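Local coordinates for protein phiAB6 tailspike (Unidentified phage, PDB 5JS4) that forms a trimeric, beta-helical viral tailspike that fragments the exopolysaccharide of the bacterium Acinetobacter baumannii, at residues 192-203 / 211-221; 290-301 / 330-341. One frame throughout, in Å; residues are numbered along the deposited sequence.

Contact 1. Residues 192-203 / 211-221; sequences IMLDNGDIVRST and PNVDMTGWVKV
Trp218 and Val200 make the tight side of this contact. The indole of Trp218 lies between two residues: Pro211 CB sits 3.6 Å above one ring face and Ser202 CB over the opposite one, a CH-pi contact 24° off the ring normal. Val200 CG2 comes in obliquely to Trp218 CE3 at 3.6 Å and also touches the Pro211 ring, while Val200 CG1 meets the methyl of Met215. Ile192 crosses the indole at about a right angle, its CD1 3.8 Å from Trp218 CH2. The indole N-H is satisfied by the carbonyl of Ser209.

The margin is polar and wetter. Asn212, with CG beside its backbone N (chi1 -65°), brings its amide against Asp195, and its OD1 takes the Asp195 N-H on a lone pair in the carbonyl plane (2.8 Å, N-H...O 175°). The Asp195 carboxylate stacks on that amide, and one water joins Asp195 OD1, Met193 O and Asn212 ND2. Lys220 bends at its last two torsions and brings NZ to 3.1 Å from Asp198 OD2, meeting it from above the carboxylate plane. The other oxygen of Asp198 forms a salt bridge with Arg201 of the second subunit, so this edge also belongs to the trimer interface.

An antiparallel ladder joins the strands: Arg201 and Val219 exchange both backbone bonds, and Thr203 N and Val221 N extend it. Val200, Ser202, Trp218 and Lys220 share one face, Arg201 and Val219 the other. Strand 199-202 is the middle of a three-stranded antiparallel sheet, hairpinned to 191-193 by a type I turn and flanked by 218-220.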
# COMPACT_ATOMS: atom_id res chain seq x y z
N ILE A 192 -25.37 34.54 -58.49
CA ILE A 192 -26.79 34.86 -58.44
C ILE A 192 -27.36 34.33 -57.13
O ILE A 192 -26.64 33.67 -56.36
CB ILE A 192 -27.59 34.27 -59.62
CG1 ILE A 192 -27.41 32.75 -59.71
CG2 ILE A 192 -27.17 34.94 -60.92
CD1 ILE A 192 -28.41 32.08 -60.63
N MET A 193 -28.63 34.62 -56.87
CA MET A 193 -29.30 34.14 -55.67
C MET A 193 -30.23 32.98 -56.01
O MET A 193 -30.96 33.03 -57.00
CB MET A 193 -30.14 35.25 -55.04
CG MET A 193 -29.33 36.30 -54.29
SD MET A 193 -28.38 37.39 -55.37
CE MET A 193 -27.90 38.65 -54.20
N LEU A 194 -30.20 31.96 -55.16
CA LEU A 194 -31.26 30.96 -55.12
C LEU A 194 -32.56 31.65 -54.72
O LEU A 194 -32.54 32.76 -54.18
CB LEU A 194 -30.93 29.87 -54.09
CG LEU A 194 -29.70 29.01 -54.38
CD1 LEU A 194 -29.32 28.18 -53.17
CD2 LEU A 194 -29.95 28.12 -55.59
N ASP A 195 -33.69 30.99 -54.98
CA ASP A 195 -34.99 31.57 -54.64
C ASP A 195 -35.14 31.88 -53.14
O ASP A 195 -35.89 32.78 -52.77
CB ASP A 195 -36.12 30.65 -55.11
CG ASP A 195 -36.25 30.60 -56.63
OD1 ASP A 195 -35.67 31.46 -57.33
OD2 ASP A 195 -36.94 29.68 -57.13
N ASN A 196 -34.41 31.14 -52.30
CA ASN A 196 -34.37 31.42 -50.85
C ASN A 196 -33.45 32.58 -50.45
O ASN A 196 -33.34 32.91 -49.27
CB ASN A 196 -34.00 30.15 -50.06
CG ASN A 196 -32.59 29.65 -50.35
OD1 ASN A 196 -31.72 30.41 -50.79
ND2 ASN A 196 -32.35 28.37 -50.09
N GLY A 197 -32.76 33.17 -51.43
CA GLY A 197 -31.91 34.34 -51.19
C GLY A 197 -30.43 34.06 -51.02
O GLY A 197 -29.62 34.98 -51.06
N ASP A 198 -30.06 32.79 -50.83
CA ASP A 198 -28.66 32.42 -50.65
C ASP A 198 -27.91 32.54 -51.97
O ASP A 198 -28.43 32.16 -53.02
CB ASP A 198 -28.55 30.98 -50.12
CG ASP A 198 -29.17 30.80 -48.74
OD1 ASP A 198 -29.58 31.80 -48.12
OD2 ASP A 198 -29.24 29.64 -48.28
N ILE A 199 -26.70 33.07 -51.93
CA ILE A 199 -25.91 33.27 -53.14
C ILE A 199 -25.20 31.99 -53.56
O ILE A 199 -24.63 31.27 -52.74
CB ILE A 199 -24.89 34.42 -52.98
CG1 ILE A 199 -25.64 35.76 -52.92
CG2 ILE A 199 -23.91 34.44 -54.15
CD1 ILE A 199 -24.75 36.96 -52.68
N VAL A 200 -25.24 31.72 -54.86
CA VAL A 200 -24.47 30.63 -55.45
C VAL A 200 -23.52 31.18 -56.50
O VAL A 200 -23.79 32.21 -57.13
CB VAL A 200 -25.36 29.52 -56.06
CG1 VAL A 200 -26.07 28.74 -54.96
CG2 VAL A 200 -26.37 30.09 -57.05
N ARG A 201 -22.40 30.49 -56.67
CA ARG A 201 -21.33 30.87 -57.57
C ARG A 201 -21.15 29.76 -58.59
O ARG A 201 -21.06 28.59 -58.22
CB ARG A 201 -20.05 31.06 -56.75
CG ARG A 201 -18.75 31.14 -57.52
CD ARG A 201 -17.61 31.23 -56.53
NE ARG A 201 -16.30 31.20 -57.15
CZ ARG A 201 -15.15 31.44 -56.51
NH1 ARG A 201 -15.15 31.74 -55.21
NH2 ARG A 201 -14.00 31.39 -57.17
N SER A 202 -21.10 30.11 -59.87
CA SER A 202 -20.88 29.11 -60.91
C SER A 202 -19.42 28.66 -60.91
O SER A 202 -18.51 29.49 -60.89
CB SER A 202 -21.23 29.66 -62.29
OG SER A 202 -21.00 28.67 -63.28
N THR A 203 -19.22 27.35 -60.95
CA THR A 203 -17.88 26.77 -60.98
C THR A 203 -17.51 26.27 -62.38
O THR A 203 -16.43 25.71 -62.57
CB THR A 203 -17.76 25.60 -59.98
OG1 THR A 203 -18.71 24.58 -60.30
CG2 THR A 203 -18.02 26.10 -58.56
N PRO A 211 -29.78 26.38 -60.44
CA PRO A 211 -29.25 25.91 -59.16
C PRO A 211 -30.32 25.57 -58.12
O PRO A 211 -30.03 24.86 -57.16
CB PRO A 211 -28.39 27.08 -58.69
CG PRO A 211 -29.00 28.28 -59.32
CD PRO A 211 -29.52 27.81 -60.65
N ASN A 212 -31.55 26.06 -58.32
CA ASN A 212 -32.67 25.76 -57.44
C ASN A 212 -33.12 24.30 -57.50
O ASN A 212 -33.67 23.78 -56.53
CB ASN A 212 -33.86 26.66 -57.75
CG ASN A 212 -33.57 28.12 -57.47
OD1 ASN A 212 -33.51 28.54 -56.32
ND2 ASN A 212 -33.39 28.91 -58.53
N VAL A 213 -32.88 23.65 -58.64
CA VAL A 213 -33.21 22.23 -58.81
C VAL A 213 -31.98 21.34 -59.07
O VAL A 213 -32.06 20.13 -58.91
CB VAL A 213 -34.25 22.01 -59.94
CG1 VAL A 213 -35.55 22.74 -59.62
CG2 VAL A 213 -33.71 22.45 -61.30
N ASP A 214 -30.86 21.95 -59.47
CA ASP A 214 -29.65 21.21 -59.83
C ASP A 214 -28.40 22.02 -59.48
O ASP A 214 -28.05 22.96 -60.19
CB ASP A 214 -29.67 20.88 -61.33
CG ASP A 214 -28.38 20.23 -61.81
OD1 ASP A 214 -27.65 19.63 -61.00
OD2 ASP A 214 -28.11 20.31 -63.03
N MET A 215 -27.71 21.62 -58.42
CA MET A 215 -26.52 22.34 -57.94
C MET A 215 -25.23 21.92 -58.65
O MET A 215 -24.15 22.42 -58.31
CB MET A 215 -26.37 22.19 -56.42
CG MET A 215 -27.26 23.13 -55.62
SD MET A 215 -26.84 24.88 -55.82
CE MET A 215 -25.21 24.95 -55.09
N THR A 216 -25.32 21.02 -59.62
CA THR A 216 -24.16 20.71 -60.46
C THR A 216 -23.69 21.99 -61.14
O THR A 216 -24.48 22.69 -61.77
CB THR A 216 -24.49 19.65 -61.53
OG1 THR A 216 -25.17 18.54 -60.93
CG2 THR A 216 -23.22 19.16 -62.21
N GLY A 217 -22.41 22.29 -60.99
CA GLY A 217 -21.81 23.49 -61.58
C GLY A 217 -21.95 24.74 -60.73
O GLY A 217 -21.57 25.82 -61.18
N TRP A 218 -22.50 24.60 -59.52
CA TRP A 218 -22.67 25.71 -58.59
C TRP A 218 -22.17 25.35 -57.20
O TRP A 218 -22.13 24.18 -56.83
CB TRP A 218 -24.15 26.08 -58.46
CG TRP A 218 -24.82 26.52 -59.72
CD1 TRP A 218 -25.53 25.73 -60.58
CD2 TRP A 218 -24.88 27.85 -60.25
NE1 TRP A 218 -26.03 26.49 -61.62
CE2 TRP A 218 -25.64 27.79 -61.44
CE3 TRP A 218 -24.37 29.08 -59.84
CZ2 TRP A 218 -25.90 28.92 -62.22
CZ3 TRP A 218 -24.62 30.20 -60.61
CH2 TRP A 218 -25.38 30.11 -61.79
N VAL A 219 -21.79 26.36 -56.42
CA VAL A 219 -21.50 26.19 -54.99
C VAL A 219 -22.16 27.31 -54.19
O VAL A 219 -22.27 28.44 -54.68
CB VAL A 219 -19.99 26.16 -54.69
CG1 VAL A 219 -19.34 24.92 -55.29
CG2 VAL A 219 -19.29 27.42 -55.18
N LYS A 220 -22.59 27.00 -52.97
CA LYS A 220 -23.13 28.01 -52.06
C LYS A 220 -21.98 28.75 -51.40
O LYS A 220 -21.13 28.14 -50.75
CB LYS A 220 -24.01 27.35 -50.99
CG LYS A 220 -25.31 26.77 -51.53
CD LYS A 220 -26.21 26.26 -50.41
CE LYS A 220 -27.15 27.34 -49.88
NZ LYS A 220 -26.46 28.40 -49.09
N VAL A 221 -21.95 30.07 -51.55
CA VAL A 221 -20.82 30.87 -51.07
C VAL A 221 -20.79 31.03 -49.55
O VAL A 221 -19.75 31.32 -48.98
CB VAL A 221 -20.74 32.26 -51.75
CG1 VAL A 221 -20.67 32.10 -53.26
CG2 VAL A 221 -21.91 33.14 -51.34
O HOH W 1 -33.03 31.75 -58.29
O HOH W 2 -33.97 28.15 -53.20
O HOH W 3 -24.68 30.83 -49.98
O HOH W 4 -19.79 22.99 -58.31

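Contact 2. Residues 290-301 / 330-341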
# COMPACT_ATOMS: atom_id res chain seq x y z
N VAL A 290 -30.10 5.84 -25.37
CA VAL A 290 -29.11 6.09 -26.41
C VAL A 290 -28.21 4.87 -26.51
O VAL A 290 -27.70 4.38 -25.51
CB VAL A 290 -28.27 7.34 -26.09
CG1 VAL A 290 -27.12 7.49 -27.09
CG2 VAL A 290 -29.15 8.58 -26.10
N ASP A 291 -28.04 4.37 -27.73
CA ASP A 291 -27.10 3.30 -28.02
C ASP A 291 -25.80 3.95 -28.49
O ASP A 291 -25.74 4.51 -29.57
CB ASP A 291 -27.67 2.37 -29.10
CG ASP A 291 -26.81 1.14 -29.34
OD1 ASP A 291 -25.63 1.11 -28.92
OD2 ASP A 291 -27.32 0.18 -29.96
N LEU A 292 -24.77 3.88 -27.65
CA LEU A 292 -23.49 4.53 -27.94
C LEU A 292 -22.72 3.87 -29.09
O LEU A 292 -21.76 4.44 -29.59
CB LEU A 292 -22.61 4.60 -26.69
CG LEU A 292 -23.07 5.61 -25.63
CD1 LEU A 292 -22.36 5.36 -24.31
CD2 LEU A 292 -22.84 7.04 -26.08
N LYS A 293 -23.14 2.67 -29.49
CA LYS A 293 -22.54 1.96 -30.62
C LYS A 293 -21.03 1.80 -30.43
O LYS A 293 -20.27 1.90 -31.40
CB LYS A 293 -22.82 2.69 -31.94
CG LYS A 293 -24.28 2.96 -32.23
CD LYS A 293 -25.05 1.68 -32.49
CE LYS A 293 -26.45 1.96 -33.03
NZ LYS A 293 -26.43 2.35 -34.47
N GLY A 294 -20.60 1.56 -29.20
CA GLY A 294 -19.18 1.33 -28.91
C GLY A 294 -18.37 2.59 -28.68
O GLY A 294 -17.17 2.51 -28.43
N LYS A 295 -19.01 3.76 -28.77
CA LYS A 295 -18.31 5.00 -28.47
C LYS A 295 -18.26 5.21 -26.97
O LYS A 295 -19.20 4.88 -26.25
CB LYS A 295 -18.99 6.19 -29.15
CG LYS A 295 -18.93 6.10 -30.66
CD LYS A 295 -19.34 7.40 -31.32
CE LYS A 295 -19.51 7.22 -32.82
NZ LYS A 295 -18.22 6.95 -33.53
N GLY A 296 -17.14 5.73 -26.49
CA GLY A 296 -17.05 6.16 -25.10
C GLY A 296 -17.78 7.47 -24.90
O GLY A 296 -18.37 8.03 -25.84
N LEU A 297 -17.73 7.98 -23.68
CA LEU A 297 -18.51 9.14 -23.29
C LEU A 297 -17.62 10.15 -22.57
O LEU A 297 -17.04 9.84 -21.53
CB LEU A 297 -19.67 8.70 -22.41
CG LEU A 297 -20.66 9.77 -21.92
CD1 LEU A 297 -21.25 10.57 -23.07
CD2 LEU A 297 -21.76 9.10 -21.12
N VAL A 298 -17.51 11.34 -23.15
CA VAL A 298 -16.75 12.44 -22.56
C VAL A 298 -17.69 13.63 -22.35
O VAL A 298 -18.29 14.13 -23.30
CB VAL A 298 -15.57 12.85 -23.46
CG1 VAL A 298 -14.78 13.99 -22.84
CG2 VAL A 298 -14.66 11.66 -23.71
N GLY A 299 -17.82 14.06 -21.10
CA GLY A 299 -18.72 15.16 -20.77
C GLY A 299 -18.06 16.51 -20.94
O GLY A 299 -17.02 16.64 -21.58
N ASN A 300 -18.70 17.52 -20.35
CA ASN A 300 -18.18 18.89 -20.38
C ASN A 300 -17.85 19.38 -18.98
O ASN A 300 -17.96 20.57 -18.68
CB ASN A 300 -19.16 19.83 -21.10
CG ASN A 300 -20.57 19.78 -20.54
OD1 ASN A 300 -20.83 19.18 -19.50
ND2 ASN A 300 -21.49 20.43 -21.24
N GLY A 301 -17.44 18.46 -18.12
CA GLY A 301 -16.96 18.80 -16.79
C GLY A 301 -17.44 17.84 -15.73
O GLY A 301 -18.54 17.28 -15.81
N PHE A 330 -27.88 4.72 -21.24
CA PHE A 330 -26.85 4.54 -22.25
C PHE A 330 -26.43 3.08 -22.30
O PHE A 330 -26.07 2.51 -21.27
CB PHE A 330 -25.63 5.39 -21.93
CG PHE A 330 -25.79 6.85 -22.24
CD1 PHE A 330 -25.56 7.32 -23.52
CD2 PHE A 330 -26.14 7.75 -21.25
CE1 PHE A 330 -25.70 8.67 -23.81
CE2 PHE A 330 -26.27 9.09 -21.53
CZ PHE A 330 -26.05 9.55 -22.82
N ILE A 331 -26.45 2.48 -23.49
CA ILE A 331 -25.96 1.12 -23.67
C ILE A 331 -24.77 1.10 -24.63
O ILE A 331 -24.54 2.05 -25.38
CB ILE A 331 -27.07 0.15 -24.15
CG1 ILE A 331 -27.66 0.59 -25.50
CG2 ILE A 331 -28.16 0.06 -23.09
CD1 ILE A 331 -28.55 -0.45 -26.15
N ASN A 332 -24.01 0.00 -24.58
CA ASN A 332 -22.87 -0.24 -25.48
C ASN A 332 -21.81 0.85 -25.42
O ASN A 332 -21.25 1.26 -26.45
CB ASN A 332 -23.35 -0.45 -26.92
CG ASN A 332 -24.22 -1.69 -27.06
OD1 ASN A 332 -23.93 -2.73 -26.48
ND2 ASN A 332 -25.28 -1.57 -27.85
N CYS A 333 -21.52 1.32 -24.22
CA CYS A 333 -20.47 2.31 -24.03
C CYS A 333 -19.12 1.71 -24.40
O CYS A 333 -18.87 0.54 -24.15
CB CYS A 333 -20.45 2.78 -22.58
SG CYS A 333 -19.30 4.15 -22.27
N GLY A 334 -18.27 2.54 -24.99
CA GLY A 334 -16.88 2.17 -25.26
C GLY A 334 -16.04 2.17 -23.99
O GLY A 334 -16.58 2.24 -22.89
N PRO A 335 -14.71 2.13 -24.14
CA PRO A 335 -13.81 1.96 -23.00
C PRO A 335 -13.52 3.23 -22.19
O PRO A 335 -12.66 3.20 -21.31
CB PRO A 335 -12.51 1.48 -23.66
CG PRO A 335 -12.54 2.12 -25.01
CD PRO A 335 -13.98 2.16 -25.42
N THR A 336 -14.23 4.32 -22.47
CA THR A 336 -13.99 5.60 -21.81
C THR A 336 -15.28 6.18 -21.27
O THR A 336 -16.27 6.27 -21.99
CB THR A 336 -13.40 6.62 -22.82
OG1 THR A 336 -12.18 6.10 -23.36
CG2 THR A 336 -13.13 7.97 -22.16
N ILE A 337 -15.28 6.55 -19.99
CA ILE A 337 -16.26 7.47 -19.43
C ILE A 337 -15.46 8.48 -18.62
O ILE A 337 -14.80 8.11 -17.66
CB ILE A 337 -17.30 6.80 -18.51
CG1 ILE A 337 -17.97 5.62 -19.21
CG2 ILE A 337 -18.36 7.82 -18.09
CD1 ILE A 337 -18.87 4.79 -18.32
N GLN A 338 -15.50 9.76 -19.01
CA GLN A 338 -14.67 10.75 -18.33
C GLN A 338 -15.21 12.17 -18.40
O GLN A 338 -15.95 12.52 -19.31
CB GLN A 338 -13.24 10.72 -18.87
CG GLN A 338 -13.08 11.15 -20.32
CD GLN A 338 -11.63 11.23 -20.75
OE1 GLN A 338 -10.81 10.39 -20.38
NE2 GLN A 338 -11.30 12.24 -21.55
N ASN A 339 -14.80 12.97 -17.41
CA ASN A 339 -15.04 14.40 -17.42
C ASN A 339 -16.53 14.70 -17.53
O ASN A 339 -16.94 15.53 -18.33
CB ASN A 339 -14.27 15.04 -18.59
CG ASN A 339 -14.28 16.55 -18.55
OD1 ASN A 339 -14.10 17.15 -17.50
ND2 ASN A 339 -14.49 17.17 -19.71
N LEU A 340 -17.32 14.01 -16.71
CA LEU A 340 -18.76 13.94 -16.92
C LEU A 340 -19.56 14.16 -15.64
O LEU A 340 -19.21 13.64 -14.58
CB LEU A 340 -19.13 12.58 -17.50
CG LEU A 340 -20.61 12.27 -17.71
CD1 LEU A 340 -21.22 13.19 -18.76
CD2 LEU A 340 -20.79 10.81 -18.09
N THR A 341 -20.64 14.92 -15.77
CA THR A 341 -21.66 15.04 -14.74
C THR A 341 -22.95 14.52 -15.35
O THR A 341 -23.34 14.95 -16.43
CB THR A 341 -21.82 16.51 -14.32
OG1 THR A 341 -20.54 17.05 -13.96
CG2 THR A 341 -22.78 16.65 -13.14
O HOH W 5 -20.38 16.88 -17.91
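Leu292 fills the angle between Phe330 and Cys333: its CD1 rests 3.6 Å from Cys333 CB, while CG and CD2 lean obliquely on the ring at Phe330 CD1. Val290 lies alongside the same aromatic residue, pointing the same way, with CB 3.7 Å from Phe330 CE1. Farther along, Leu297 places CG anti to its backbone N (chi1 -178°), and its CD2 meets Leu340 CD2 at 3.6 Å, the two side chains crossing at about a right angle. On the other face of the strands Val298 and Gln338 run side by side, CG2 against CG.

The hollows are made by glycines. At Gly296 the bare CA lies 3.2 Å from Thr336 O, and at Gly334 CA is equally close to Gly294 O; Gly299 CA likewise lies against Leu340 CD1 (3.8 Å). The bare CA atoms let the backbones close into parallel register, with Leu297 N donating to Thr336 O, Leu297 O accepting from Gln338 N, and Gly299 N donating to Gln338 O.

Polar groups close both ends of the contact. Asp291 OD1 is gripped from opposite faces of its carboxylate by Asn332 ND2 (2.9 Å, N-H...O 169°) and by Lys293 N, the latter closing an Asx turn. At the far end Thr341 OG1 donates to Gly301 O at 2.7 Å, and a water bridges Asn300 OD1, Gly301 O and Thr341 N.

Two successive turns of the right-handed parallel beta-helix thus stack here. Strand 275-277 pairs with 296-298 on the preceding side, strand 353-358 follows 328-333, Ile315 of strand 313-318 touches Leu297, Phe330 and Leu340 from within, and helix 260-268 packs on Val290 and Leu292.

Contact 1 closes before contact 2 opens along the chain, and their centres lie 40 Å apart, with about 27 Å between nearest atoms. They share no sheet: residues 192-203 and 211-221 build a small three-stranded antiparallel sheet near the modelled N-terminus, 68 Å from the centre of the chain, whereas 290-301 and 330-341 stack strands near the start of the long parallel beta-helix. Helices 236-239 and 260-268 fall between them in sequence. One therefore joins neighbouring strands by hairpin-like pairing, the other joins successive coils. Both touch the second and third subunits, so subunit contacts occur both in the N-terminal region and near the start of the beta-helix.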